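Local coordinates for protein putative esterase (Sulfolobus solfataricus P2, PDB 2RAU) that probably acts as a lipase or related esterase of the alpha/beta-hydrolase superfamily and binds calcium ions, at residues E4-V9 with K131-F136; A13-N18 with Q65-S70; I99-H104 with E151-I156; R145-G150 with L347-Q352; S245-V248 with N253-D256. All coordinates share one frame; numbering follows the deposited sequence.

Contact 1 (E4-V9 with K131-F136)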
# COMPACT_ATOMS: atom_id res chain seq x y z
N GLU A 4 3.39 -23.53 9.70
CA GLU A 4 4.35 -23.78 8.59
C GLU A 4 3.94 -23.37 7.12
O GLU A 4 4.80 -22.86 6.39
CB GLU A 4 4.80 -25.28 8.65
CG GLU A 4 5.91 -25.65 9.68
N GLU A 5 2.69 -23.57 6.71
CA GLU A 5 2.30 -23.59 5.28
C GLU A 5 1.26 -22.54 4.78
O GLU A 5 0.41 -22.06 5.53
CB GLU A 5 1.75 -25.00 4.99
CG GLU A 5 1.46 -25.37 3.53
N TRP A 6 1.32 -22.26 3.47
CA TRP A 6 0.38 -21.38 2.82
C TRP A 6 -0.79 -22.25 2.50
O TRP A 6 -0.61 -23.36 2.03
CB TRP A 6 0.95 -20.85 1.51
CG TRP A 6 1.95 -19.80 1.72
CD1 TRP A 6 3.29 -19.92 1.62
CD2 TRP A 6 1.68 -18.44 2.03
NE1 TRP A 6 3.88 -18.71 1.88
CE2 TRP A 6 2.92 -17.78 2.13
CE3 TRP A 6 0.51 -17.72 2.25
CZ2 TRP A 6 3.02 -16.43 2.44
CZ3 TRP A 6 0.61 -16.38 2.60
CH2 TRP A 6 1.86 -15.75 2.68
N LYS A 7 -1.97 -21.80 2.86
CA LYS A 7 -3.20 -22.53 2.60
C LYS A 7 -4.10 -21.70 1.69
O LYS A 7 -4.29 -20.51 1.91
CB LYS A 7 -3.90 -22.79 3.91
CG LYS A 7 -2.99 -23.61 4.81
CD LYS A 7 -3.70 -24.07 6.03
CE LYS A 7 -2.88 -25.12 6.77
NZ LYS A 7 -3.59 -25.39 8.07
N ILE A 8 -4.67 -22.34 0.68
CA ILE A 8 -5.52 -21.64 -0.24
C ILE A 8 -6.82 -21.32 0.46
O ILE A 8 -7.39 -22.16 1.13
CB ILE A 8 -5.73 -22.41 -1.57
CG1 ILE A 8 -6.46 -21.55 -2.61
CG2 ILE A 8 -6.54 -23.62 -1.37
CD1 ILE A 8 -5.57 -20.84 -3.59
N VAL A 9 -7.26 -20.08 0.33
CA VAL A 9 -8.53 -19.63 0.87
C VAL A 9 -9.53 -19.15 -0.20
O VAL A 9 -10.71 -19.19 0.03
CB VAL A 9 -8.32 -18.59 2.01
CG1 VAL A 9 -7.53 -19.24 3.14
CG2 VAL A 9 -7.63 -17.41 1.54
N LYS A 131 9.43 -11.89 2.96
CA LYS A 131 10.25 -13.02 2.54
C LYS A 131 9.44 -14.32 2.28
O LYS A 131 9.66 -15.02 1.27
CB LYS A 131 11.40 -13.27 3.53
CG LYS A 131 12.25 -14.54 3.26
CD LYS A 131 12.88 -14.68 1.86
CE LYS A 131 14.34 -14.33 1.79
NZ LYS A 131 14.91 -14.61 0.44
N GLU A 132 8.52 -14.64 3.18
CA GLU A 132 7.64 -15.79 2.99
C GLU A 132 6.83 -15.67 1.71
O GLU A 132 6.60 -16.67 1.02
CB GLU A 132 6.69 -15.96 4.18
CG GLU A 132 7.26 -16.38 5.47
CD GLU A 132 8.05 -17.68 5.40
OE1 GLU A 132 7.67 -18.61 4.69
OE2 GLU A 132 9.08 -17.71 6.05
N VAL A 133 6.33 -14.47 1.42
CA VAL A 133 5.55 -14.23 0.20
C VAL A 133 6.47 -14.38 -1.05
O VAL A 133 6.10 -15.01 -2.05
CB VAL A 133 4.87 -12.86 0.26
CG1 VAL A 133 4.49 -12.37 -1.10
CG2 VAL A 133 3.69 -12.88 1.27
N VAL A 134 7.66 -13.79 -1.01
CA VAL A 134 8.59 -13.86 -2.14
C VAL A 134 8.98 -15.31 -2.46
O VAL A 134 9.02 -15.69 -3.62
CB VAL A 134 9.87 -12.97 -1.89
CG1 VAL A 134 10.99 -13.30 -2.89
CG2 VAL A 134 9.48 -11.45 -1.87
N SER A 135 9.27 -16.09 -1.43
CA SER A 135 9.63 -17.50 -1.61
C SER A 135 8.49 -18.26 -2.30
O SER A 135 8.70 -19.05 -3.22
CB SER A 135 9.95 -18.12 -0.25
OG SER A 135 11.08 -17.49 0.34
N PHE A 136 7.26 -18.02 -1.85
CA PHE A 136 6.08 -18.64 -2.45
C PHE A 136 5.93 -18.23 -3.93
O PHE A 136 5.61 -19.07 -4.83
CB PHE A 136 4.83 -18.20 -1.69
CG PHE A 136 3.55 -18.80 -2.22
CD1 PHE A 136 2.84 -18.19 -3.24
CD2 PHE A 136 3.12 -20.01 -1.75
CE1 PHE A 136 1.69 -18.77 -3.76
CE2 PHE A 136 1.96 -20.59 -2.27
CZ PHE A 136 1.25 -19.96 -3.26
O HOH W 1 6.84 -19.08 2.10
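Helix 123-141 lies over the central sheet of an alpha/beta-hydrolase fold, and Trp6, in the N-terminal segment that leads into the edge strand 7-11, sets its indole against Glu132, Val133 and Phe136 of that helix. The main pair is T-shaped: the edge of Phe136 points at the face of the Trp6 five-membered ring, with the planes at 58°. The closest atoms are Trp6 CD1 and Phe136 CD2, 3.4 Å apart. In Phe136, CG anti to the backbone N (chi1 -179°) carries the ring edge to one face of the indole. At the benzo end, Trp6 CH2 rests against Val133 CG2 at 3.7 Å. The polar edge is served by one water lying in the indole plane. It accepts from Trp6 NE1 at 3.0 Å and donates both its protons to Glu132, one to the backbone O at 2.7 Å and one to the carboxylate OE1 at 2.8 Å. That carbonyl also takes the helical bond from Phe136 N. An alanine at Trp6 is likely to strip the Phe136 edge of its aromatic face and rob the water of its indole donor. Trp26, Met28, Ile38 and Leu40 also touch the indole, from strands 21-29 and 37-45. The result is the helix-on-sheet layer of an alpha/beta-hydrolase, extended here by an antiparallel N-terminal edge.

Contact 2 (A13-N18 with Q65-S70)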
# COMPACT_ATOMS: atom_id res chain seq x y z
N ALA A 13 -11.06 -17.04 -8.44
CA ALA A 13 -12.24 -16.24 -8.29
C ALA A 13 -12.22 -14.99 -9.20
O ALA A 13 -11.37 -14.11 -9.03
CB ALA A 13 -12.38 -15.82 -6.85
N PRO A 14 -13.19 -14.87 -10.13
CA PRO A 14 -13.30 -13.62 -10.91
C PRO A 14 -13.44 -12.35 -10.06
O PRO A 14 -14.04 -12.34 -8.99
CB PRO A 14 -14.53 -13.86 -11.81
CG PRO A 14 -14.56 -15.32 -11.98
CD PRO A 14 -14.15 -15.87 -10.61
N ILE A 15 -12.81 -11.28 -10.51
CA ILE A 15 -12.76 -10.02 -9.76
C ILE A 15 -13.98 -9.18 -10.17
O ILE A 15 -14.29 -9.08 -11.34
CB ILE A 15 -11.42 -9.30 -10.02
CG1 ILE A 15 -10.28 -10.18 -9.47
CG2 ILE A 15 -11.46 -7.88 -9.46
CD1 ILE A 15 -8.84 -9.70 -9.71
N LEU A 16 -14.70 -8.66 -9.20
CA LEU A 16 -15.90 -7.87 -9.50
C LEU A 16 -15.56 -6.75 -10.46
O LEU A 16 -14.56 -6.06 -10.30
CB LEU A 16 -16.55 -7.32 -8.24
CG LEU A 16 -16.00 -6.11 -7.48
CD1 LEU A 16 -17.06 -5.55 -6.49
CD2 LEU A 16 -14.63 -6.40 -6.78
N GLY A 17 -16.40 -6.63 -11.50
CA GLY A 17 -16.25 -5.62 -12.53
C GLY A 17 -15.13 -5.86 -13.52
O GLY A 17 -14.92 -5.06 -14.42
N ASN A 18 -14.41 -6.97 -13.35
CA ASN A 18 -13.24 -7.27 -14.16
C ASN A 18 -13.21 -8.76 -14.36
O ASN A 18 -12.31 -9.44 -13.88
CB ASN A 18 -11.98 -6.81 -13.43
CG ASN A 18 -11.93 -5.31 -13.24
OD1 ASN A 18 -11.43 -4.63 -14.12
ND2 ASN A 18 -12.51 -4.78 -12.13
N GLN A 65 -7.20 -4.42 -0.37
CA GLN A 65 -7.50 -3.08 -0.83
C GLN A 65 -7.00 -2.85 -2.23
O GLN A 65 -7.70 -2.25 -3.05
CB GLN A 65 -6.94 -2.02 0.10
CG GLN A 65 -7.48 -0.64 -0.18
CD GLN A 65 -6.93 0.40 0.73
OE1 GLN A 65 -5.73 0.43 1.04
NE2 GLN A 65 -7.81 1.28 1.18
N LEU A 66 -5.79 -3.34 -2.51
CA LEU A 66 -5.13 -3.15 -3.80
C LEU A 66 -5.75 -3.88 -4.96
O LEU A 66 -5.52 -3.52 -6.12
CB LEU A 66 -3.64 -3.46 -3.70
CG LEU A 66 -2.70 -2.30 -3.40
CD1 LEU A 66 -3.20 -1.22 -2.46
CD2 LEU A 66 -1.31 -2.71 -3.11
N VAL A 67 -6.55 -4.90 -4.65
CA VAL A 67 -7.23 -5.68 -5.68
C VAL A 67 -8.69 -5.27 -5.77
O VAL A 67 -9.18 -4.96 -6.82
CB VAL A 67 -7.15 -7.24 -5.39
CG1 VAL A 67 -7.86 -8.09 -6.49
CG2 VAL A 67 -5.71 -7.71 -5.12
N THR A 68 -9.40 -5.31 -4.65
CA THR A 68 -10.83 -5.10 -4.68
C THR A 68 -11.36 -3.89 -3.89
O THR A 68 -12.58 -3.68 -3.84
CB THR A 68 -11.60 -6.40 -4.26
OG1 THR A 68 -11.10 -6.84 -3.01
CG2 THR A 68 -11.47 -7.54 -5.30
N ILE A 69 -10.49 -3.05 -3.34
CA ILE A 69 -10.92 -1.85 -2.64
C ILE A 69 -11.96 -2.23 -1.59
O ILE A 69 -13.03 -1.62 -1.48
CB ILE A 69 -11.40 -0.73 -3.61
CG1 ILE A 69 -10.59 -0.78 -4.95
CG2 ILE A 69 -11.22 0.67 -2.98
CD1 ILE A 69 -10.99 0.24 -5.99
N SER A 70 -11.61 -3.27 -0.84
CA SER A 70 -12.45 -3.84 0.18
C SER A 70 -11.66 -4.20 1.44
O SER A 70 -10.40 -4.22 1.42
CB SER A 70 -13.16 -5.05 -0.44
OG SER A 70 -12.30 -6.13 -0.81
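Ile15 approaches Val67 and Thr68 with both of its branches, which part at CB. The short branch, CG2, stands anti to the backbone N and meets the methyl CG2 of Thr68 loosely, at 4.2 Å. The longer one runs through CG1 with chi2 extended at 176°, and its end, CD1, reaches Val67 CG1 at 3.7 Å, the two side chains crossing at about a right angle. This joins strand 13-15, which follows strand 7-11, to the short helix 63-68 that follows strand 52-56 in the alpha/beta-hydrolase sheet; Val43 of strand 37-45 touches both Ile15 and Val67. A type II turn from Ile15 to Asn18, closed by Asn18 N to Ile15 O at 2.9 Å, has Gly17 at its positive-phi third position (74°). It presents Leu16 to the same threonine: Leu16 CD2 lies 3.7 Å from Thr68 CG2. The turn is braced from within, because Asn18 ND2 bonds to Leu16 O at 3.0 Å and also to Pro79 O. With Thr68 CG2 turned to the strand, its hydroxyl OG1 takes another direction and lies 2.6 Å from Ser70 OG, with Glu64 O as a weak rival acceptor, while Ser70 OG pairs in addition with Glu64 OE2.

Contact 3 (I99-H104 with E151-I156)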
# COMPACT_ATOMS: atom_id res chain seq x y z
N ILE A 99 0.36 -8.46 -0.77
CA ILE A 99 0.38 -9.01 0.59
C ILE A 99 -0.56 -8.26 1.53
O ILE A 99 -0.67 -7.01 1.45
CB ILE A 99 1.84 -8.95 1.14
CG1 ILE A 99 1.92 -9.54 2.56
CG2 ILE A 99 2.40 -7.51 1.10
CD1 ILE A 99 3.40 -9.67 3.20
N ASP A 100 -1.29 -9.04 2.33
CA ASP A 100 -2.03 -8.58 3.47
C ASP A 100 -1.10 -8.73 4.69
O ASP A 100 -0.70 -9.84 5.05
CB ASP A 100 -3.29 -9.34 3.72
CG ASP A 100 -4.27 -9.25 2.58
OD1 ASP A 100 -4.41 -8.16 2.01
OD2 ASP A 100 -4.97 -10.24 2.30
N TYR A 101 -0.69 -7.61 5.25
CA TYR A 101 0.15 -7.60 6.42
C TYR A 101 -0.68 -8.07 7.61
O TYR A 101 -1.90 -8.14 7.52
CB TYR A 101 0.60 -6.20 6.74
CG TYR A 101 1.39 -5.51 5.68
CD1 TYR A 101 2.55 -6.09 5.15
CD2 TYR A 101 1.02 -4.25 5.23
CE1 TYR A 101 3.31 -5.43 4.18
CE2 TYR A 101 1.77 -3.58 4.29
CZ TYR A 101 2.92 -4.15 3.77
OH TYR A 101 3.64 -3.43 2.83
N ARG A 102 -0.02 -8.28 8.74
CA ARG A 102 -0.70 -8.74 9.96
C ARG A 102 -1.80 -7.78 10.43
O ARG A 102 -2.77 -8.19 11.10
CB ARG A 102 0.32 -9.00 11.07
CG ARG A 102 1.38 -10.04 10.69
CD ARG A 102 2.30 -10.32 11.82
NE ARG A 102 3.45 -11.07 11.36
CZ ARG A 102 4.16 -11.93 12.09
NH1 ARG A 102 3.86 -12.21 13.34
NH2 ARG A 102 5.17 -12.55 11.53
N THR A 103 -1.62 -6.51 10.10
CA THR A 103 -2.60 -5.43 10.37
C THR A 103 -3.97 -5.74 9.77
O THR A 103 -4.99 -5.29 10.27
CB THR A 103 -2.07 -4.07 9.84
OG1 THR A 103 -1.60 -4.28 8.49
CG2 THR A 103 -1.01 -3.52 10.78
N HIS A 104 -3.99 -6.58 8.73
CA HIS A 104 -5.21 -6.94 8.10
C HIS A 104 -6.05 -7.97 8.87
O HIS A 104 -7.14 -8.30 8.42
CB HIS A 104 -4.97 -7.44 6.69
CG HIS A 104 -6.16 -7.34 5.80
ND1 HIS A 104 -6.93 -6.19 5.68
CD2 HIS A 104 -6.70 -8.24 4.93
CE1 HIS A 104 -7.89 -6.40 4.80
NE2 HIS A 104 -7.77 -7.64 4.33
N GLU A 151 4.01 1.02 -2.50
CA GLU A 151 3.24 2.27 -2.40
C GLU A 151 3.45 2.91 -1.05
O GLU A 151 3.14 2.31 -0.03
CB GLU A 151 1.73 1.98 -2.58
CG GLU A 151 1.40 1.28 -3.89
CD GLU A 151 -0.09 1.11 -4.15
OE1 GLU A 151 -0.92 1.39 -3.24
OE2 GLU A 151 -0.43 0.69 -5.28
N SER A 152 3.95 4.14 -1.04
CA SER A 152 4.10 4.92 0.19
C SER A 152 5.06 4.16 1.18
O SER A 152 6.18 3.86 0.79
CB SER A 152 2.69 5.21 0.74
OG SER A 152 2.73 6.27 1.65
N PHE A 153 4.62 3.86 2.41
CA PHE A 153 5.37 2.98 3.33
C PHE A 153 5.90 1.72 2.62
O PHE A 153 7.00 1.25 2.87
CB PHE A 153 4.49 2.50 4.50
CG PHE A 153 5.07 1.32 5.21
CD1 PHE A 153 6.04 1.48 6.18
CD2 PHE A 153 4.72 0.02 4.84
CE1 PHE A 153 6.58 0.36 6.82
CE2 PHE A 153 5.28 -1.11 5.48
CZ PHE A 153 6.24 -0.92 6.44
N GLY A 154 5.09 1.14 1.75
CA GLY A 154 5.52 -0.04 0.99
C GLY A 154 6.74 0.18 0.15
O GLY A 154 7.46 -0.77 -0.16
N GLY A 155 6.99 1.41 -0.27
CA GLY A 155 8.23 1.75 -0.98
C GLY A 155 9.48 1.68 -0.10
O GLY A 155 10.52 1.20 -0.52
N ILE A 156 9.34 2.15 1.15
CA ILE A 156 10.39 2.01 2.16
C ILE A 156 10.62 0.51 2.44
O ILE A 156 11.75 0.06 2.51
CB ILE A 156 10.03 2.74 3.51
CG1 ILE A 156 9.83 4.26 3.28
CG2 ILE A 156 11.15 2.59 4.50
CD1 ILE A 156 9.07 5.05 4.41
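Tyr101 OH is held by a hydrogen bond to the backbone O of Pro57, and across the contact it meets Phe153 and Gly154. These two residues lie where the chain passes into helix 153-169 after the sharp turn at Ser152, a Gly-x-Ser-x-Gly arrangement consistent with the nucleophile elbow of alpha/beta-hydrolases. The phenol oxygen lies in the plane of the Phe153 ring at its edge, 3.9 Å from CE2, so it meets the ring's C-H rim and not its pi face. Gly154 comes next, its CA 4.3 Å from Tyr101 OH. The evidence for the elbow is the backbone: Ser152 has phi 60° and psi -123°, the strained conformation expected of a nucleophile between strand and helix. Its OG is hydrogen-bonded to His329 NE2, as in a serine-histidine relay, although the catalytic role is inferred. Close turning also bears on the glycine, since a CB on Gly154 would be crowded by Glu151 N, about 3.0 Å away. Gly154 N bonds to Glu151 O at 2.9 Å and Gly155 N to Ser152 O at 2.8 Å. Tyr101 itself follows strand 94-100, and Trp126 of helix 123-141 meets its ring. Phe153 is placed by chi1 163°, which sends its ring away from its own backbone N and toward the tyrosine, where CD2 stands 4.1 Å from Tyr101 OH.

Contact 4 (R145-G150 with L347-Q352)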
# COMPACT_ATOMS: atom_id res chain seq x y z
N ARG A 145 13.92 -14.32 -9.72
CA ARG A 145 13.89 -12.99 -9.14
C ARG A 145 12.62 -12.31 -9.61
O ARG A 145 12.08 -12.63 -10.67
CB ARG A 145 15.11 -12.17 -9.55
CG ARG A 145 16.46 -12.79 -9.16
CD ARG A 145 17.60 -12.02 -9.78
NE ARG A 145 18.10 -10.93 -8.96
CZ ARG A 145 18.87 -9.94 -9.41
NH1 ARG A 145 19.21 -9.88 -10.69
NH2 ARG A 145 19.31 -9.01 -8.59
N ILE A 146 12.15 -11.36 -8.81
CA ILE A 146 10.90 -10.67 -9.12
C ILE A 146 11.03 -9.14 -9.21
O ILE A 146 12.04 -8.53 -8.81
CB ILE A 146 9.80 -11.05 -8.08
CG1 ILE A 146 10.10 -10.42 -6.72
CG2 ILE A 146 9.62 -12.61 -7.88
CD1 ILE A 146 8.99 -10.66 -5.71
N TYR A 147 9.98 -8.54 -9.78
CA TYR A 147 9.80 -7.10 -9.77
C TYR A 147 9.08 -6.79 -8.47
O TYR A 147 8.09 -7.42 -8.13
CB TYR A 147 8.98 -6.63 -10.95
CG TYR A 147 9.64 -6.84 -12.27
CD1 TYR A 147 10.75 -6.11 -12.62
CD2 TYR A 147 9.16 -7.77 -13.17
CE1 TYR A 147 11.37 -6.30 -13.81
CE2 TYR A 147 9.75 -7.96 -14.37
CZ TYR A 147 10.88 -7.21 -14.70
OH TYR A 147 11.51 -7.38 -15.92
N LEU A 148 9.61 -5.82 -7.74
CA LEU A 148 9.06 -5.46 -6.44
C LEU A 148 8.64 -3.98 -6.48
O LEU A 148 9.46 -3.09 -6.71
CB LEU A 148 10.09 -5.66 -5.34
CG LEU A 148 9.63 -5.41 -3.90
CD1 LEU A 148 8.51 -6.37 -3.59
CD2 LEU A 148 10.78 -5.57 -2.94
N ALA A 149 7.37 -3.75 -6.20
CA ALA A 149 6.79 -2.41 -6.20
C ALA A 149 6.33 -2.13 -4.81
O ALA A 149 5.97 -3.04 -4.04
CB ALA A 149 5.64 -2.31 -7.19
N GLY A 150 6.28 -0.85 -4.48
CA GLY A 150 5.87 -0.38 -3.18
C GLY A 150 5.13 0.94 -3.23
O GLY A 150 5.55 1.85 -3.94
N LEU A 347 4.19 -0.03 -16.95
CA LEU A 347 4.16 -1.10 -17.95
C LEU A 347 5.26 -0.92 -18.99
O LEU A 347 5.92 -1.86 -19.35
CB LEU A 347 2.80 -1.14 -18.66
CG LEU A 347 2.51 -2.30 -19.64
CD1 LEU A 347 2.53 -3.61 -18.89
CD2 LEU A 347 1.18 -2.09 -20.42
N LYS A 348 5.42 0.30 -19.48
CA LYS A 348 6.41 0.56 -20.50
C LYS A 348 7.81 0.32 -19.93
O LYS A 348 8.69 -0.23 -20.61
CB LYS A 348 6.26 1.99 -21.01
CG LYS A 348 7.27 2.39 -22.03
CD LYS A 348 7.03 3.84 -22.47
N TRP A 349 8.03 0.77 -18.71
CA TRP A 349 9.31 0.55 -18.04
C TRP A 349 9.58 -0.96 -17.91
O TRP A 349 10.69 -1.40 -18.20
CB TRP A 349 9.30 1.21 -16.66
CG TRP A 349 10.58 1.03 -15.93
CD1 TRP A 349 11.69 1.77 -16.05
CD2 TRP A 349 10.87 0.02 -14.96
NE1 TRP A 349 12.66 1.31 -15.22
CE2 TRP A 349 12.17 0.24 -14.51
CE3 TRP A 349 10.12 -1.01 -14.38
CZ2 TRP A 349 12.79 -0.58 -13.54
CZ3 TRP A 349 10.73 -1.83 -13.42
CH2 TRP A 349 12.04 -1.59 -13.00
N LEU A 350 8.59 -1.73 -17.45
CA LEU A 350 8.73 -3.19 -17.39
C LEU A 350 9.08 -3.81 -18.75
O LEU A 350 9.88 -4.74 -18.81
CB LEU A 350 7.48 -3.86 -16.82
CG LEU A 350 7.19 -3.65 -15.35
CD1 LEU A 350 5.71 -4.00 -15.01
CD2 LEU A 350 8.21 -4.39 -14.48
N SER A 351 8.49 -3.30 -19.83
CA SER A 351 8.73 -3.84 -21.17
C SER A 351 10.18 -3.58 -21.61
O SER A 351 10.72 -4.29 -22.44
CB SER A 351 7.76 -3.22 -22.17
OG SER A 351 8.18 -1.92 -22.59
N GLN A 352 10.78 -2.53 -21.05
CA GLN A 352 12.17 -2.16 -21.33
C GLN A 352 13.16 -3.02 -20.60
O GLN A 352 14.34 -3.00 -20.92
CB GLN A 352 12.42 -0.71 -20.97
CG GLN A 352 11.73 0.22 -21.91
CD GLN A 352 11.63 1.68 -21.44
OE1 GLN A 352 11.91 2.03 -20.28
NE2 GLN A 352 11.20 2.52 -22.35
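Residues 145-150, on strand 146-151, face residues 347-352 of helix 338-353, with the CA atoms of Tyr147 and Leu350 8.6 Å apart, a spacing filled by their two side chains. The contact is a CH-pi interaction. Leu350 CD2 sits over the centre of the Tyr147 ring, 3.5 Å from its centroid and only 8° off the ring normal. All six ring carbons are therefore almost equally near that methyl, from 3.6 Å between Leu350 CD2 and Tyr147 CD1 to 3.9 Å between Leu350 CD2 and Tyr147 CZ. The two side chains run antiparallel past one another, and Leu350, its CG anti to its carbonyl carbon (chi1 -70°), lays one branch over the ring. Trp349 adds a looser, oblique touch, its CZ3 4.4 Å from Tyr147 CD1. No hydrogen bond crosses between the segments; the contact is CH-pi and apolar. With the Tyr147 ring cut back to an alanine here, the Leu350 methyl is likely to lose its aromatic face, opening a gap between strand and helix. The same strand runs on through Gly150 to the turn that probably carries the nucleophile. Tyr147 is bonded through its backbone to Ala52 and Leu54 of strand 52-56, while Leu148 pairs with Gly172 of strand 170-176. Helix 338-353 covers the face of the sheet on which Tyr147 projects, with Leu350 also touching Leu89 of helix 85-91 and Trp349 touching Ile174; on the other face, Ile146 packs on Val134 of helix 123-141.

Contact 5 (S245-V248 with N253-D256)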
# COMPACT_ATOMS: atom_id res chain seq x y z
N SER A 245 -9.97 18.20 3.27
CA SER A 245 -9.04 17.66 4.27
C SER A 245 -7.93 16.86 3.59
O SER A 245 -6.78 16.90 4.04
CB SER A 245 -9.74 16.81 5.34
OG SER A 245 -10.18 15.56 4.85
N LEU A 246 -8.27 16.15 2.50
CA LEU A 246 -7.26 15.47 1.69
C LEU A 246 -6.33 16.45 0.96
O LEU A 246 -5.16 16.22 0.83
CB LEU A 246 -7.93 14.53 0.67
CG LEU A 246 -8.71 13.35 1.34
CD1 LEU A 246 -9.49 12.51 0.32
CD2 LEU A 246 -7.81 12.47 2.24
N TYR A 247 -6.88 17.55 0.47
CA TYR A 247 -6.09 18.56 -0.19
C TYR A 247 -5.06 19.17 0.73
O TYR A 247 -3.90 19.33 0.35
CB TYR A 247 -7.00 19.64 -0.73
CG TYR A 247 -6.30 20.79 -1.41
CD1 TYR A 247 -5.72 20.64 -2.68
CD2 TYR A 247 -6.26 22.03 -0.82
CE1 TYR A 247 -5.16 21.69 -3.29
CE2 TYR A 247 -5.70 23.06 -1.41
CZ TYR A 247 -5.12 22.88 -2.65
OH TYR A 247 -4.56 23.96 -3.26
N VAL A 248 -5.51 19.54 1.92
CA VAL A 248 -4.68 20.25 2.89
C VAL A 248 -3.48 19.39 3.33
O VAL A 248 -2.43 19.93 3.55
CB VAL A 248 -5.56 20.72 4.06
CG1 VAL A 248 -4.79 20.99 5.27
CG2 VAL A 248 -6.34 21.95 3.62
N ASN A 253 -5.68 16.41 -5.14
CA ASN A 253 -5.87 17.71 -5.82
C ASN A 253 -7.28 17.73 -6.43
O ASN A 253 -7.41 17.46 -7.62
CB ASN A 253 -4.84 17.97 -6.93
CG ASN A 253 -4.81 19.38 -7.38
OD1 ASN A 253 -5.69 20.17 -7.02
ND2 ASN A 253 -3.76 19.76 -8.16
N PRO A 254 -8.32 18.08 -5.63
CA PRO A 254 -9.65 18.13 -6.14
C PRO A 254 -9.94 19.28 -7.09
O PRO A 254 -11.02 19.28 -7.68
CB PRO A 254 -10.50 18.32 -4.88
CG PRO A 254 -9.58 17.96 -3.70
CD PRO A 254 -8.28 18.41 -4.19
N TYR A 255 -9.04 20.26 -7.20
CA TYR A 255 -9.37 21.56 -7.83
C TYR A 255 -8.77 21.80 -9.19
O TYR A 255 -9.17 22.76 -9.88
CB TYR A 255 -9.01 22.72 -6.86
CG TYR A 255 -9.55 22.45 -5.47
CD1 TYR A 255 -10.92 22.26 -5.28
CD2 TYR A 255 -8.71 22.31 -4.36
CE1 TYR A 255 -11.42 21.98 -4.08
CE2 TYR A 255 -9.24 22.03 -3.12
CZ TYR A 255 -10.60 21.86 -3.00
OH TYR A 255 -11.18 21.55 -1.78
N ASP A 256 -7.80 20.96 -9.55
CA ASP A 256 -7.13 21.06 -10.81
C ASP A 256 -6.55 19.69 -11.10
O ASP A 256 -6.60 18.81 -10.26
CB ASP A 256 -6.05 22.13 -10.75
CG ASP A 256 -5.65 22.65 -12.11
OD1 ASP A 256 -6.07 22.09 -13.16
OD2 ASP A 256 -4.91 23.64 -12.14
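Along the helix end from Ser245 to Val248, the meeting with Asn253, Pro254 and Tyr255 falls almost wholly to Tyr247. Ser245 and Leu246 precede it, and their backbone O atoms are both hydrogen-bonded to Thr249 OG1. Leu246 turns its side chain to Trp219 of helix 218-224 and to Ala252. Tyr247, its CG anti to the backbone N at chi1 178°, holds its ring out over the following loop. There Tyr255 forms a T-shaped pair with it: planes at 76°, centroids 4.9 Å apart, and the edge of Tyr255 on the face of Tyr247, with Tyr255 CE2 3.6 Å from Tyr247 CG. Pro254 fits in beside them, its CD 3.7 Å from Tyr247 CD1, and its CB lies over one face of Tyr255. Asn253 OD1 comes 4.1 Å from Tyr247 CE1 and receives weak bonds from Tyr255 N and Asp256 N, while ND2 bonds to Gly326 O. The helix belongs to the insertion between strands 170-176 and 297-302, where relatives often carry a cap. With no hydrogen bond between the segments, the contact rests on the T-shaped pair and the proline, while the Tyr255 hydroxyl is held by Asp244 OD1.

Contacts 1 to 4 reach the same central sheet, whereas contact 5 lies apart in the insertion, its centre about 39 Å from that of contact 1 and on the opposite side of the chain's centre. Contact 3 is the most central, about 5 Å from the middle of the chain, and holds the probable nucleophile elbow; strand 146-151, which carries contact 4, leads into it. Val133 CG2 of contact 1 lies 3.8 Å from Ile99 CD1 of contact 3, and Leu66 CD1 of contact 2 lies 3.6 Å from Glu151 OE1. Glu144 of the calcium site directly precedes contact 4; the Tyr147 side chain is about 13 Å from a calcium ion and that of Phe136 about 14 Å.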